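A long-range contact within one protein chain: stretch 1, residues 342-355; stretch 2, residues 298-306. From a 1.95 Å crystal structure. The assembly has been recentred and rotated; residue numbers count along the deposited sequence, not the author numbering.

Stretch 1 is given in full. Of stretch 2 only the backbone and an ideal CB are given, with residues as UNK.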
# COMPACT_ATOMS: atom_id res chain seq x y z
N ASN A 342 -5.87 -5.06 -3.77
CA ASN A 342 -4.45 -4.75 -3.73
C ASN A 342 -4.28 -3.46 -2.96
O ASN A 342 -5.21 -2.67 -2.86
CB ASN A 342 -3.90 -4.51 -5.13
CG ASN A 342 -3.31 -5.74 -5.77
OD1 ASN A 342 -3.51 -5.98 -6.96
ND2 ASN A 342 -2.51 -6.50 -5.01
N ASN A 343 -3.08 -3.23 -2.44
CA ASN A 343 -2.76 -1.93 -1.86
C ASN A 343 -2.85 -0.74 -2.85
O ASN A 343 -3.07 0.39 -2.43
CB ASN A 343 -1.42 -1.94 -1.11
CG ASN A 343 -0.27 -2.53 -1.91
OD1 ASN A 343 -0.42 -2.96 -3.06
ND2 ASN A 343 0.91 -2.54 -1.29
N ILE A 344 -2.71 -1.01 -4.15
CA ILE A 344 -2.96 0.04 -5.16
C ILE A 344 -4.45 0.48 -5.25
O ILE A 344 -4.75 1.51 -5.86
CB ILE A 344 -2.45 -0.35 -6.58
CG1 ILE A 344 -3.20 -1.56 -7.12
CG2 ILE A 344 -0.93 -0.60 -6.58
CD1 ILE A 344 -3.12 -1.69 -8.61
N ASP A 345 -5.35 -0.28 -4.63
CA ASP A 345 -6.76 0.13 -4.51
C ASP A 345 -6.97 1.11 -3.35
O ASP A 345 -8.01 1.76 -3.24
CB ASP A 345 -7.70 -1.07 -4.33
CG ASP A 345 -7.56 -2.11 -5.44
OD1 ASP A 345 -7.38 -1.70 -6.59
OD2 ASP A 345 -7.65 -3.32 -5.16
N MSE A 346 -5.97 1.21 -2.49
CA MSE A 346 -6.12 2.05 -1.33
C MSE A 346 -6.15 3.55 -1.67
O MSE A 346 -7.04 4.25 -1.19
CB MSE A 346 -5.11 1.69 -0.24
CG MSE A 346 -5.34 0.31 0.34
SE MSE A 346 -7.05 0.13 1.31
CE MSE A 346 -8.21 -0.51 -0.16
N PRO A 347 -5.23 4.04 -2.53
CA PRO A 347 -5.33 5.48 -2.76
C PRO A 347 -6.66 5.95 -3.36
O PRO A 347 -7.17 6.95 -2.88
CB PRO A 347 -4.16 5.81 -3.70
CG PRO A 347 -3.33 4.59 -3.78
CD PRO A 347 -3.98 3.46 -3.07
N PRO A 348 -7.21 5.27 -4.41
CA PRO A 348 -8.56 5.65 -4.88
C PRO A 348 -9.65 5.54 -3.80
O PRO A 348 -10.54 6.40 -3.72
CB PRO A 348 -8.85 4.68 -6.04
CG PRO A 348 -7.62 3.81 -6.20
CD PRO A 348 -6.53 4.35 -5.34
N THR A 349 -9.58 4.49 -2.99
CA THR A 349 -10.50 4.33 -1.86
C THR A 349 -10.39 5.48 -0.84
O THR A 349 -11.41 6.04 -0.41
CB THR A 349 -10.31 2.98 -1.15
OG1 THR A 349 -10.45 1.91 -2.11
CG2 THR A 349 -11.30 2.79 -0.01
N LEU A 350 -9.16 5.84 -0.48
CA LEU A 350 -8.92 6.85 0.55
C LEU A 350 -9.34 8.25 0.10
O LEU A 350 -9.96 8.99 0.88
CB LEU A 350 -7.46 6.83 1.01
CG LEU A 350 -6.99 5.53 1.68
CD1 LEU A 350 -5.47 5.39 1.61
CD2 LEU A 350 -7.48 5.41 3.12
N LEU A 351 -9.01 8.62 -1.14
CA LEU A 351 -9.46 9.90 -1.71
C LEU A 351 -10.98 10.04 -1.65
O LEU A 351 -11.52 11.12 -1.39
CB LEU A 351 -9.00 10.06 -3.16
CG LEU A 351 -7.53 10.32 -3.46
CD1 LEU A 351 -7.38 10.57 -4.95
CD2 LEU A 351 -6.95 11.49 -2.65
N SER A 352 -11.65 8.92 -1.92
CA SER A 352 -13.10 8.88 -1.93
C SER A 352 -13.62 9.09 -0.52
O SER A 352 -14.62 9.79 -0.33
CB SER A 352 -13.58 7.56 -2.53
OG SER A 352 -14.97 7.59 -2.85
N LEU A 353 -12.94 8.49 0.46
CA LEU A 353 -13.34 8.62 1.87
C LEU A 353 -13.11 10.01 2.45
O LEU A 353 -13.85 10.45 3.36
CB LEU A 353 -12.63 7.58 2.74
CG LEU A 353 -13.20 6.16 2.69
CD1 LEU A 353 -12.20 5.14 3.21
CD2 LEU A 353 -14.52 6.10 3.46
N ILE A 354 -12.09 10.71 1.95
CA ILE A 354 -11.74 12.02 2.51
C ILE A 354 -12.45 13.19 1.81
O ILE A 354 -12.25 14.35 2.17
CB ILE A 354 -10.20 12.26 2.57
CG1 ILE A 354 -9.57 12.31 1.17
CG2 ILE A 354 -9.53 11.22 3.47
CD1 ILE A 354 -8.13 12.80 1.15
N GLY A 355 -13.26 12.86 0.81
CA GLY A 355 -14.04 13.86 0.08
C GLY A 355 -13.32 14.54 -1.07
O GLY A 355 -13.67 15.66 -1.43
N UNK A 298 -10.16 13.15 10.57
CA UNK A 298 -9.11 12.36 9.92
C UNK A 298 -9.46 10.91 9.63
O UNK A 298 -10.14 10.25 10.43
CB UNK A 298 -7.85 12.39 10.79
N UNK A 299 -8.99 10.43 8.47
CA UNK A 299 -9.04 9.02 8.11
C UNK A 299 -7.63 8.44 8.23
O UNK A 299 -6.66 9.02 7.73
CB UNK A 299 -9.60 8.83 6.70
N UNK A 300 -7.54 7.30 8.91
CA UNK A 300 -6.29 6.60 9.13
C UNK A 300 -6.33 5.26 8.40
O UNK A 300 -7.38 4.61 8.35
CB UNK A 300 -6.03 6.40 10.62
N UNK A 301 -5.20 4.87 7.82
CA UNK A 301 -5.08 3.53 7.28
C UNK A 301 -3.85 2.83 7.88
O UNK A 301 -2.78 3.38 7.89
CB UNK A 301 -4.99 3.58 5.75
N UNK A 302 -4.05 1.64 8.43
CA UNK A 302 -2.92 0.82 8.87
C UNK A 302 -2.75 -0.23 7.79
O UNK A 302 -3.63 -1.05 7.58
CB UNK A 302 -3.14 0.20 10.25
N UNK A 303 -1.62 -0.18 7.10
CA UNK A 303 -1.36 -1.12 6.00
C UNK A 303 0.14 -1.43 5.90
O UNK A 303 0.97 -0.55 6.11
CB UNK A 303 -1.87 -0.55 4.68
N UNK A 304 0.47 -2.69 5.62
CA UNK A 304 1.88 -3.06 5.41
C UNK A 304 2.38 -2.61 4.04
O UNK A 304 1.58 -2.30 3.13
CB UNK A 304 2.06 -4.57 5.55
N UNK A 305 3.70 -2.55 3.90
CA UNK A 305 4.32 -2.30 2.60
C UNK A 305 4.51 -3.62 1.84
O UNK A 305 4.57 -3.62 0.61
CB UNK A 305 5.66 -1.58 2.77
N UNK A 306 4.59 -4.72 2.58
CA UNK A 306 4.76 -6.09 2.06
C UNK A 306 4.89 -7.05 3.25
O UNK A 306 5.03 -6.63 4.38
CB UNK A 306 5.98 -6.19 1.15

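Stretch 2 runs as a strand from 298 to 304, nearly antiparallel to the helix 346-353 (161° between their N-to-C directions, closest axial approach 9.8 Å). In such a strand, CA-to-CB directions alternate, so 299, 301 and 303 face stretch 1 while 298 and 300 point away from it.

Position 298 has extended angles (-136/143) and nothing of stretch 1 within 5.5 Å of its ideal CB; stretch 1 sets no preference. It is Thr 298.

At position 299 the ideal CB points toward the end of the helix, 4.0 Å from Ile 354 CG2, 5.1 Å from Leu 353 CB and 5.4 Å from Leu 350 CD2. These neighbours are all carbon, so an aliphatic residue fits: valine, isoleucine or leucine, with beta-branching compatible with the strand angles (-106/131). The deposited residue is Ile 299, which uses both branches. Its CG1 lies 3.9 Å from Ile 354 CG2 and 4.4 Å from Leu 353 CB, while its CG2 packs 4.1 Å from Leu 350 CD2.

Position 300 points away, and stretch 1 cannot discriminate among side chains there; it is Phe 300.

Position 301 again points toward the helix, its ideal CB 4.1 Å from Leu 350 CD2. Selenomethionine 346 lies further along, so an aliphatic chain longer than alanine is favoured: valine could meet the leucine, whereas isoleucine, leucine or methionine could extend further. Ile 301, with chi1 and chi2 both t, places CD1 3.4 Å from Met 346 SE and CG2 3.9 Å from Leu 350 CD1.

Position 302 is out of reach of stretch 1, which leaves its choice open; it is Val 302.

Position 303 points toward stretch 1, but no atom there comes within 5.5 Å of its ideal CB. That space calls for reach, as in isoleucine, leucine or methionine. Ile 303, also t at both chi angles, spans it: CD1 sits 3.7 Å from Met 346 CG and 3.8 Å from Asn 343 CB.

At position 304 CB points sideways into space free of stretch 1, so many residues, small ones included, would suit. It is Ala 304, and its backbone makes the polar link: a water donates to Ala 304 O (2.8 Å from the water O) and accepts from Asn 343 ND2 (2.8 Å from the water O). The direct Asn 343 ND2 to Ala 304 O separation is 4.5 Å.

Position 305 points away and 306 sideways, with no stretch 1 atom near either ideal CB. Stretch 1 does not select these residues, Asp 305 and His 306; their side chains hydrogen-bond elsewhere in the structure.

Stretch 2, residues 298-306: TIFIVIADH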
# COMPACT_ATOMS: atom_id res chain seq x y z
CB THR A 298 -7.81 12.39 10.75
OG1 THR A 298 -7.49 13.74 11.09
CG2 THR A 298 -6.64 11.76 9.97
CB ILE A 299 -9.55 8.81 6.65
CG1 ILE A 299 -10.99 9.31 6.48
CG2 ILE A 299 -9.40 7.34 6.21
CD1 ILE A 299 -12.05 8.56 7.27
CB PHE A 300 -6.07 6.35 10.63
CG PHE A 300 -6.02 7.60 11.46
CD1 PHE A 300 -7.19 8.19 11.94
CD2 PHE A 300 -4.80 8.19 11.78
CE1 PHE A 300 -7.15 9.35 12.71
CE2 PHE A 300 -4.75 9.37 12.56
CZ PHE A 300 -5.92 9.94 13.02
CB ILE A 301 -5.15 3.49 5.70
CG1 ILE A 301 -5.14 2.05 5.18
CG2 ILE A 301 -4.04 4.31 5.03
CD1 ILE A 301 -5.48 1.95 3.71
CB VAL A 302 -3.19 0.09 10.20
CG1 VAL A 302 -1.98 -0.78 10.59
CG2 VAL A 302 -3.55 1.07 11.33
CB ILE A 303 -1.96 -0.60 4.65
CG1 ILE A 303 -2.04 -1.74 3.62
CG2 ILE A 303 -1.21 0.63 4.13
CD1 ILE A 303 -2.83 -1.41 2.36
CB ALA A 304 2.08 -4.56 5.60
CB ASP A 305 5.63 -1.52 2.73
CG ASP A 305 6.66 -2.21 3.61
OD1 ASP A 305 6.33 -3.21 4.30
OD2 ASP A 305 7.82 -1.77 3.59
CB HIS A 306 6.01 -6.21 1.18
CG HIS A 306 7.25 -5.68 1.84
ND1 HIS A 306 8.05 -6.45 2.66
CD2 HIS A 306 7.82 -4.45 1.82
CE1 HIS A 306 9.06 -5.73 3.10
NE2 HIS A 306 8.94 -4.51 2.60
O HOH W 1 1.15 -0.74 0.85
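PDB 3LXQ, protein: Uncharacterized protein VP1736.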